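Local coordinates for protein putative streptothricin acetyltransferase (Bacillus anthracis, PDB 3PP9) that binds acetyl coenzyme A and, as a GNAT-family enzyme, probably transfers its acetyl group to the antibiotic streptothricin, at residues K126-A129 with N133-G136; N68-I71 with I77-I80; L82-I87 with K110-L115. All coordinates share one frame; numbering follows the deposited sequence.

Interaction 1 (K126-A129 with N133-G136)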
loop_
_atom_site.group_PDB
_atom_site.type_symbol
_atom_site.label_atom_id
_atom_site.label_comp_id
_atom_site.label_asym_id
_atom_site.label_seq_id
_atom_site.Cartn_x
_atom_site.Cartn_y
_atom_site.Cartn_z
ATOM N N LYS A 126 -2.561 -16.555 12.063
ATOM C CA LYS A 126 -3.514 -15.922 12.961
ATOM C C LYS A 126 -3.000 -15.996 14.386
ATOM O O LYS A 126 -3.140 -15.039 15.127
ATOM C CB LYS A 126 -4.919 -16.517 12.844
ATOM C CG LYS A 126 -5.549 -16.292 11.502
ATOM C CD LYS A 126 -7.025 -16.666 11.448
ATOM C CE LYS A 126 -7.324 -18.112 11.762
ATOM N NZ LYS A 126 -8.803 -18.360 11.640
ATOM N N GLN A 127 -2.428 -17.132 14.785
ATOM C CA GLN A 127 -1.873 -17.277 16.144
ATOM C C GLN A 127 -0.758 -16.253 16.370
ATOM O O GLN A 127 -0.701 -15.596 17.399
ATOM C CB GLN A 127 -1.311 -18.689 16.369
ATOM C CG GLN A 127 -2.330 -19.823 16.358
ATOM C CD GLN A 127 -3.138 -19.915 17.628
ATOM O OE1 GLN A 127 -3.972 -20.810 17.780
ATOM N NE2 GLN A 127 -2.884 -19.007 18.567
ATOM N N TRP A 128 0.133 -16.120 15.391
ATOM C CA TRP A 128 1.234 -15.173 15.491
ATOM C C TRP A 128 0.711 -13.744 15.639
ATOM O O TRP A 128 1.162 -12.987 16.500
ATOM C CB TRP A 128 2.128 -15.290 14.257
ATOM C CG TRP A 128 3.298 -14.356 14.256
ATOM C CD1 TRP A 128 4.491 -14.536 14.913
ATOM C CD2 TRP A 128 3.422 -13.124 13.532
ATOM N NE1 TRP A 128 5.327 -13.469 14.671
ATOM C CE2 TRP A 128 4.708 -12.607 13.808
ATOM C CE3 TRP A 128 2.590 -12.430 12.646
ATOM C CZ2 TRP A 128 5.165 -11.418 13.243
ATOM C CZ3 TRP A 128 3.037 -11.250 12.110
ATOM C CH2 TRP A 128 4.321 -10.757 12.401
ATOM N N ALA A 129 -0.277 -13.396 14.816
ATOM C CA ALA A 129 -0.876 -12.077 14.872
ATOM C C ALA A 129 -1.443 -11.825 16.254
ATOM O O ALA A 129 -1.192 -10.789 16.869
ATOM C CB ALA A 129 -1.976 -11.974 13.832
ATOM N N ASN A 133 -0.602 -9.048 19.516
ATOM C CA ASN A 133 -1.637 -8.044 19.745
ATOM C C ASN A 133 -2.079 -7.296 18.490
ATOM O O ASN A 133 -2.483 -6.119 18.530
ATOM C CB ASN A 133 -1.167 -7.068 20.827
ATOM C CG ASN A 133 -0.904 -7.763 22.147
ATOM O OD1 ASN A 133 -1.692 -8.599 22.592
ATOM N ND2 ASN A 133 0.184 -7.387 22.802
HETATM N N MSE A 134 -1.998 -8.009 17.377
HETATM C CA MSE A 134 -2.408 -7.493 16.087
HETATM C C MSE A 134 -3.885 -7.811 15.932
HETATM O O MSE A 134 -4.307 -8.938 16.175
HETATM C CB MSE A 134 -1.562 -8.139 15.010
HETATM C CG MSE A 134 -0.133 -7.630 15.042
HETATM SE SE MSE A 134 1.060 -8.584 13.826
HETATM C CE MSE A 134 2.000 -9.666 15.187
ATOM N N PRO A 135 -4.675 -6.830 15.490
ATOM C CA PRO A 135 -6.117 -7.028 15.391
ATOM C C PRO A 135 -6.655 -7.763 14.170
ATOM O O PRO A 135 -7.872 -7.959 14.076
ATOM C CB PRO A 135 -6.651 -5.594 15.448
ATOM C CG PRO A 135 -5.601 -4.796 14.760
ATOM C CD PRO A 135 -4.290 -5.443 15.177
ATOM N N GLY A 136 -5.786 -8.180 13.253
ATOM C CA GLY A 136 -6.220 -8.896 12.074
ATOM C C GLY A 136 -5.050 -9.204 11.173
ATOM O O GLY A 136 -3.892 -8.967 11.543
#
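A129 and M134 meet through the backbone at the C-terminal end of helix 117-131: M134 N donates to A129 O over 2.9 Å, with an N-H...O angle of 159°. This bond closes a Schellman motif. N133 is its C-prime residue and has the positive phi that the motif needs. N133 N also lies near A129 O, but at too poor an angle to bond to it. The chain then turns into strand 136-142.

The side chain of M134, a selenomethionine, leaves the backbone toward the helix. Its CB packs on the methyl of A129, with A129 CB and M134 CB 4.0 Å apart. Further out, the terminal methyl lies over one face of the W128 indole. M134 CE sits 3.7 Å from the centroid of the six-membered ring, only 14° off the ring normal, so this is a CH-pi contact. The chain bends at chi3 (-104°), which turns CE onto the ring. CZ3 is the ring atom nearest the methyl. The selenium stands more obliquely, and M134 SE is 4.5 Å from the same centroid. Together they make a Met-aromatic contact.

A101 of strand 101-108 touches W128, A129 and M134. G136 bonds to A101 through the backbone, and P135 packs on G169 of the second subunit. The Schellman bond satisfies a carbonyl at the helix end, while the apolar contacts hold the outgoing loop against the helix.

Interaction 2 (N68-I71 with I77-I80)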
loop_
_atom_site.group_PDB
_atom_site.type_symbol
_atom_site.label_atom_id
_atom_site.label_comp_id
_atom_site.label_asym_id
_atom_site.label_seq_id
_atom_site.Cartn_x
_atom_site.Cartn_y
_atom_site.Cartn_z
ATOM N N ASN A 68 16.397 -15.190 5.198
ATOM C CA ASN A 68 17.196 -14.821 6.377
ATOM C C ASN A 68 16.759 -13.515 7.045
ATOM O O ASN A 68 17.005 -13.302 8.225
ATOM C CB ASN A 68 18.676 -14.739 5.976
ATOM C CG ASN A 68 19.609 -14.649 7.161
ATOM O OD1 ASN A 68 20.498 -13.794 7.208
ATOM N ND2 ASN A 68 19.415 -15.525 8.131
ATOM N N GLU A 69 16.116 -12.638 6.282
ATOM C CA GLU A 69 15.635 -11.361 6.808
ATOM C C GLU A 69 14.487 -11.529 7.780
ATOM O O GLU A 69 14.134 -10.581 8.482
ATOM C CB GLU A 69 15.134 -10.463 5.668
ATOM C CG GLU A 69 16.180 -10.055 4.666
ATOM C CD GLU A 69 15.634 -9.122 3.590
ATOM O OE1 GLU A 69 14.426 -8.784 3.609
ATOM O OE2 GLU A 69 16.425 -8.712 2.722
ATOM N N TYR A 70 13.917 -12.730 7.834
ATOM C CA TYR A 70 12.768 -13.038 8.686
ATOM C C TYR A 70 13.111 -13.904 9.867
ATOM O O TYR A 70 12.226 -14.293 10.612
ATOM C CB TYR A 70 11.648 -13.682 7.849
ATOM C CG TYR A 70 11.064 -12.709 6.859
ATOM C CD1 TYR A 70 11.701 -12.427 5.668
ATOM C CD2 TYR A 70 9.862 -12.064 7.121
ATOM C CE1 TYR A 70 11.169 -11.511 4.777
ATOM C CE2 TYR A 70 9.333 -11.150 6.231
ATOM C CZ TYR A 70 9.980 -10.884 5.069
ATOM O OH TYR A 70 9.452 -9.973 4.182
ATOM N N ILE A 71 14.390 -14.196 10.048
ATOM C CA ILE A 71 14.819 -15.016 11.175
ATOM C C ILE A 71 15.260 -14.124 12.323
ATOM O O ILE A 71 15.978 -13.138 12.117
ATOM C CB ILE A 71 15.943 -15.991 10.755
ATOM C CG1 ILE A 71 15.381 -16.978 9.739
ATOM C CG2 ILE A 71 16.481 -16.741 11.985
ATOM C CD1 ILE A 71 16.365 -17.980 9.170
ATOM N N ILE A 77 8.232 -12.836 10.530
ATOM C CA ILE A 77 8.535 -14.233 10.719
ATOM C C ILE A 77 8.135 -15.041 9.508
ATOM O O ILE A 77 7.348 -14.579 8.694
ATOM C CB ILE A 77 7.680 -14.756 11.937
ATOM C CG1 ILE A 77 8.102 -16.127 12.448
ATOM C CG2 ILE A 77 6.186 -14.780 11.602
ATOM C CD1 ILE A 77 7.460 -16.440 13.855
ATOM N N ILE A 78 8.737 -16.221 9.388
ATOM C CA ILE A 78 8.365 -17.200 8.362
ATOM C C ILE A 78 8.005 -18.521 9.048
ATOM O O ILE A 78 8.701 -18.959 9.987
ATOM C CB ILE A 78 9.467 -17.447 7.311
ATOM C CG1 ILE A 78 9.593 -16.203 6.445
ATOM C CG2 ILE A 78 9.136 -18.662 6.449
ATOM C CD1 ILE A 78 10.735 -16.229 5.411
ATOM N N TYR A 79 6.877 -19.098 8.647
ATOM C CA TYR A 79 6.515 -20.427 9.123
ATOM C C TYR A 79 6.623 -21.347 7.929
ATOM O O TYR A 79 6.230 -20.976 6.825
ATOM C CB TYR A 79 5.117 -20.515 9.703
ATOM C CG TYR A 79 4.960 -19.811 11.014
ATOM C CD1 TYR A 79 5.335 -20.427 12.194
ATOM C CD2 TYR A 79 4.405 -18.551 11.084
ATOM C CE1 TYR A 79 5.202 -19.783 13.417
ATOM C CE2 TYR A 79 4.242 -17.916 12.300
ATOM C CZ TYR A 79 4.638 -18.533 13.454
ATOM O OH TYR A 79 4.474 -17.888 14.675
ATOM N N ILE A 80 7.176 -22.531 8.149
ATOM C CA ILE A 80 7.297 -23.541 7.106
ATOM C C ILE A 80 6.395 -24.735 7.392
ATOM O O ILE A 80 6.127 -25.070 8.543
ATOM C CB ILE A 80 8.769 -24.057 6.912
ATOM C CG1 ILE A 80 9.395 -24.550 8.235
ATOM C CG2 ILE A 80 9.625 -22.954 6.300
ATOM C CD1 ILE A 80 10.820 -25.166 8.121
HETATM O O HOH W 1 11.256 -16.862 10.723
#
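The loop that leads into strand 76-83 folds back on the start of that strand, and Y70 of its 3-10 turn packs on I77 and I78. The backbones come closest at Y70 and I77, with the two CA atoms 4.8 Å apart. No direct hydrogen bond joins the two segments.

A water makes the polar link. It donates to Y70 O at 2.7 Å and accepts from I78 N at 2.9 Å.

The apolar part lies between Y70 and I78. Y70 CB is 3.5 Å from I78 CG1, and the terminal methyl I78 CD1 is 3.6 Å from Y70 CB. The two side chains cross at about a right angle. I78 has CG1 anti to its carbonyl carbon (chi1 -70°), and this branch, with the CD1 at its end, does the touching. It meets the root of the tyrosine, at CB and CG. On the I77 side the ring presents its edge: I77 N lies in the ring plane, 3.9 Å from Y70 CD2.

V92 of the adjacent strand 86-95 touches both Y70 and I78. The loop is also tied to the residue just before 77-80, since E69 O accepts a bond from Q76 NE2. The contact thus joins loop and strand by apolar packing, and the shared water bridges a backbone carbonyl and a backbone N-H without bringing the two segments into direct pairing.

Interaction 3 (L82-I87 with K110-L115). With ACO (acetyl coenzyme *a), chain D.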
loop_
_atom_site.group_PDB
_atom_site.type_symbol
_atom_site.label_atom_id
_atom_site.label_comp_id
_atom_site.label_asym_id
_atom_site.label_seq_id
_atom_site.Cartn_x
_atom_site.Cartn_y
_atom_site.Cartn_z
ATOM N N LEU A 82 6.115 -28.714 6.928
ATOM C CA LEU A 82 6.932 -29.898 6.732
ATOM C C LEU A 82 6.083 -31.152 6.632
ATOM O O LEU A 82 5.253 -31.419 7.503
ATOM C CB LEU A 82 7.885 -30.062 7.931
ATOM C CG LEU A 82 8.986 -29.008 7.984
ATOM C CD1 LEU A 82 9.458 -28.798 9.424
ATOM C CD2 LEU A 82 10.115 -29.430 7.064
ATOM N N LEU A 83 6.352 -31.944 5.597
ATOM C CA LEU A 83 5.667 -33.213 5.374
ATOM C C LEU A 83 6.739 -34.181 4.879
ATOM O O LEU A 83 7.503 -33.844 3.986
ATOM C CB LEU A 83 4.571 -33.083 4.315
ATOM C CG LEU A 83 3.705 -34.342 4.259
ATOM C CD1 LEU A 83 2.930 -34.525 5.558
ATOM C CD2 LEU A 83 2.754 -34.311 3.084
ATOM N N HIS A 84 6.761 -35.393 5.431
ATOM C CA HIS A 84 7.753 -36.429 5.081
ATOM C C HIS A 84 9.172 -35.904 4.883
ATOM O O HIS A 84 9.791 -36.124 3.845
ATOM C CB HIS A 84 7.326 -37.348 3.910
ATOM C CG HIS A 84 6.946 -36.639 2.643
ATOM N ND1 HIS A 84 7.874 -36.123 1.763
ATOM C CD2 HIS A 84 5.736 -36.445 2.066
ATOM C CE1 HIS A 84 7.247 -35.591 0.728
ATOM N NE2 HIS A 84 5.950 -35.786 0.881
ATOM N N ASN A 85 9.665 -35.205 5.900
ATOM C CA ASN A 85 11.030 -34.631 5.904
ATOM C C ASN A 85 11.321 -33.571 4.847
ATOM O O ASN A 85 12.480 -33.303 4.535
ATOM C CB ASN A 85 12.097 -35.743 5.821
ATOM C CG ASN A 85 11.951 -36.788 6.920
ATOM O OD1 ASN A 85 12.426 -37.924 6.780
ATOM N ND2 ASN A 85 11.282 -36.419 8.010
ATOM N N GLN A 86 10.292 -32.919 4.318
ATOM C CA GLN A 86 10.532 -31.933 3.293
ATOM C C GLN A 86 9.656 -30.704 3.500
ATOM O O GLN A 86 8.517 -30.800 3.935
ATOM C CB GLN A 86 10.217 -32.506 1.906
ATOM C CG GLN A 86 11.026 -33.723 1.479
ATOM C CD GLN A 86 10.561 -34.304 0.151
ATOM O OE1 GLN A 86 10.918 -35.429 -0.204
ATOM N NE2 GLN A 86 9.746 -33.548 -0.581
ATOM N N ILE A 87 10.216 -29.540 3.204
ATOM C CA ILE A 87 9.462 -28.306 3.270
ATOM C C ILE A 87 8.583 -28.279 2.003
ATOM O O ILE A 87 9.093 -28.329 0.878
ATOM C CB ILE A 87 10.385 -27.083 3.310
ATOM C CG1 ILE A 87 11.211 -27.098 4.597
ATOM C CG2 ILE A 87 9.562 -25.765 3.167
ATOM C CD1 ILE A 87 12.346 -26.068 4.639
ATOM N N LYS A 110 3.281 -26.700 -5.720
ATOM C CA LYS A 110 2.209 -27.032 -6.658
ATOM C C LYS A 110 1.608 -28.417 -6.499
ATOM O O LYS A 110 0.380 -28.556 -6.421
ATOM C CB LYS A 110 2.663 -26.821 -8.116
ATOM C CG LYS A 110 1.515 -26.938 -9.117
ATOM C CD LYS A 110 1.931 -26.540 -10.529
ATOM C CE LYS A 110 2.858 -27.545 -11.159
ATOM N NZ LYS A 110 3.314 -27.155 -12.531
ATOM N N LYS A 111 2.449 -29.433 -6.375
ATOM C CA LYS A 111 1.915 -30.775 -6.290
ATOM C C LYS A 111 1.073 -31.085 -5.060
ATOM O O LYS A 111 0.312 -32.035 -5.095
ATOM C CB LYS A 111 3.031 -31.824 -6.431
ATOM C CG LYS A 111 3.896 -31.973 -5.220
ATOM C CD LYS A 111 4.963 -33.074 -5.406
ATOM C CE LYS A 111 6.078 -32.689 -6.381
ATOM N NZ LYS A 111 6.926 -31.599 -5.815
ATOM N N TYR A 112 1.183 -30.277 -4.003
ATOM C CA TYR A 112 0.451 -30.518 -2.772
ATOM C C TYR A 112 -0.731 -29.592 -2.514
ATOM O O TYR A 112 -1.298 -29.613 -1.414
ATOM C CB TYR A 112 1.396 -30.430 -1.567
ATOM C CG TYR A 112 2.487 -31.465 -1.567
ATOM C CD1 TYR A 112 2.208 -32.761 -1.219
ATOM C CD2 TYR A 112 3.799 -31.147 -1.896
ATOM C CE1 TYR A 112 3.194 -33.721 -1.212
ATOM C CE2 TYR A 112 4.799 -32.117 -1.899
ATOM C CZ TYR A 112 4.480 -33.399 -1.553
ATOM O OH TYR A 112 5.432 -34.402 -1.537
ATOM N N ARG A 113 -1.090 -28.764 -3.485
ATOM C CA ARG A 113 -2.212 -27.841 -3.281
ATOM C C ARG A 113 -3.563 -28.530 -3.252
ATOM O O ARG A 113 -3.746 -29.610 -3.816
ATOM C CB ARG A 113 -2.211 -26.770 -4.341
ATOM C CG ARG A 113 -1.002 -25.863 -4.271
ATOM C CD ARG A 113 -1.008 -24.826 -5.383
ATOM N NE ARG A 113 0.334 -24.263 -5.515
ATOM C CZ ARG A 113 0.798 -23.666 -6.596
ATOM N NH1 ARG A 113 0.008 -23.479 -7.651
ATOM N NH2 ARG A 113 2.061 -23.288 -6.633
ATOM N N THR A 114 -4.500 -27.839 -2.601
ATOM C CA THR A 114 -5.905 -28.222 -2.388
ATOM C C THR A 114 -6.092 -29.333 -1.338
ATOM O O THR A 114 -7.187 -29.909 -1.214
ATOM C CB THR A 114 -6.644 -28.608 -3.692
ATOM O OG1 THR A 114 -6.284 -29.920 -4.116
ATOM C CG2 THR A 114 -6.369 -27.565 -4.799
ATOM N N LEU A 115 -5.032 -29.595 -0.582
ATOM C CA LEU A 115 -5.006 -30.634 0.461
ATOM C C LEU A 115 -4.954 -30.069 1.889
ATOM O O LEU A 115 -4.638 -30.799 2.842
ATOM C CB LEU A 115 -3.825 -31.583 0.212
ATOM C CG LEU A 115 -3.895 -32.333 -1.123
ATOM C CD1 LEU A 115 -2.606 -33.135 -1.358
ATOM C CD2 LEU A 115 -5.133 -33.233 -1.227
HETATM N N1A ACO D . -10.007 -22.561 -6.303
HETATM C C2A ACO D . -11.035 -22.543 -5.435
HETATM N N3A ACO D . -10.890 -22.779 -4.122
HETATM C C4A ACO D . -9.660 -23.051 -3.617
HETATM C C5A ACO D . -8.504 -23.104 -4.516
HETATM C C6A ACO D . -8.742 -22.848 -5.934
HETATM N N6A ACO D . -7.702 -22.886 -6.790
HETATM N N7A ACO D . -7.430 -23.403 -3.778
HETATM C C8A ACO D . -7.854 -23.538 -2.501
HETATM N N9A ACO D . -9.179 -23.319 -2.409
HETATM C C1B ACO D . -10.023 -23.430 -1.208
HETATM C C2B ACO D . -10.126 -24.919 -0.871
HETATM O O2B ACO D . -11.147 -25.635 -1.581
HETATM C C3B ACO D . -10.359 -24.912 0.616
HETATM O O3B ACO D . -11.750 -24.763 0.864
HETATM P P3B ACO D . -12.523 -25.572 2.017
HETATM O O7A ACO D . -11.873 -25.113 3.305
HETATM O O8A ACO D . -12.265 -27.013 1.660
HETATM O O9A ACO D . -13.948 -25.096 1.820
HETATM C C4B ACO D . -9.621 -23.674 1.087
HETATM O O4B ACO D . -9.477 -22.809 -0.050
HETATM C C5B ACO D . -8.259 -24.032 1.670
HETATM O O5B ACO D . -7.426 -24.507 0.610
HETATM P P1A ACO D . -6.023 -25.216 0.923
HETATM O O1A ACO D . -6.036 -26.618 0.357
HETATM O O2A ACO D . -5.741 -25.010 2.381
HETATM O O3A ACO D . -5.053 -24.276 0.032
HETATM P P2A ACO D . -3.627 -24.668 -0.569
HETATM O O4A ACO D . -3.908 -25.132 -1.969
HETATM O O5A ACO D . -2.828 -25.552 0.349
HETATM O O6A ACO D . -2.853 -23.251 -0.588
HETATM C CBP ACO D . -2.340 -21.305 -1.905
HETATM C CCP ACO D . -3.423 -22.095 -1.182
HETATM C CDP ACO D . -2.942 -20.004 -2.416
HETATM C CEP ACO D . -1.197 -21.009 -0.936
HETATM C CAP ACO D . -1.791 -22.125 -3.079
HETATM O OAP ACO D . -2.808 -22.219 -4.113
HETATM C C9P ACO D . -0.569 -21.534 -3.722
HETATM O O9P ACO D . 0.526 -21.674 -3.238
HETATM N N8P ACO D . -0.710 -20.850 -4.865
HETATM C C7P ACO D . 0.422 -20.285 -5.604
HETATM C C6P ACO D . 1.095 -19.138 -4.899
HETATM C C5P ACO D . 0.080 -18.063 -4.633
HETATM O O5P ACO D . -0.752 -17.752 -5.466
HETATM N N4P ACO D . 0.132 -17.477 -3.457
HETATM C C3P ACO D . -0.764 -16.414 -3.041
HETATM C C2P ACO D . -0.228 -15.124 -3.659
HETATM S S1P ACO D . -0.850 -13.678 -2.825
HETATM C C ACO D . 0.112 -13.613 -1.438
HETATM O O ACO D . 0.949 -14.466 -1.228
HETATM C CH3 ACO D . -0.097 -12.500 -0.470
#
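The polar contact is a weak hydrogen bond between H84 NE2 and Y112 OH, 2.8 Å long and bent to 129°. Either atom could be the donor. The hydroxyl lies in the plane of the imidazole, at its edge. The rings reach out from opposite directions and meet obliquely, with planes at 52°. H84 has two conformers, so this bond is doubtful.

Apolar contact is slight. L83 CD2 comes within 4.4 Å of Y112 CE1, and I88 touches both residues.

Of the two segments, only 110-115 touches the coenzyme. T114 N donates to the phosphate oxygen O4A of acetyl coenzyme A at 2.8 Å. R113 is extended from CG to NE, and its guanidinium lies flat against the pantetheine arm, with C7P centred over one face. K110 CA lies over the other face, toward the rim. R113 NE bonds to V108 O and R113 NH1 to S25 O, which fixes the rotation of the group.

The 82-87 side is a beta hairpin with a type I' turn from L83 to Q86. G116 and G118 also bond to the coenzyme through their backbone N, and R113 to L115 begin this R-x-x-G-x-G pyrophosphate-binding loop, typical of GNAT enzymes.

Interactions 1 and 2 touch directly, although their centres are 16 Å apart. W128 CD1 is 3.4 Å from Y79 OH, so the indole that receives M134 also packs against strand 76-83. Interactions 2 and 3 share that strand. They meet where I80 CD1 is 3.9 Å from I87 CD1, and their centres are 18 Å apart. Interactions 1 and 3 do not touch; their nearest atoms are about 15 Å apart. Helix 117-131 relates them: 110-115 leads into its start and 126-129 lies near its end. Only interaction 3 holds residues of the acetyl coenzyme A pocket. The side chains of W128 and Y70 are about 13 and 11 Å from the ligand.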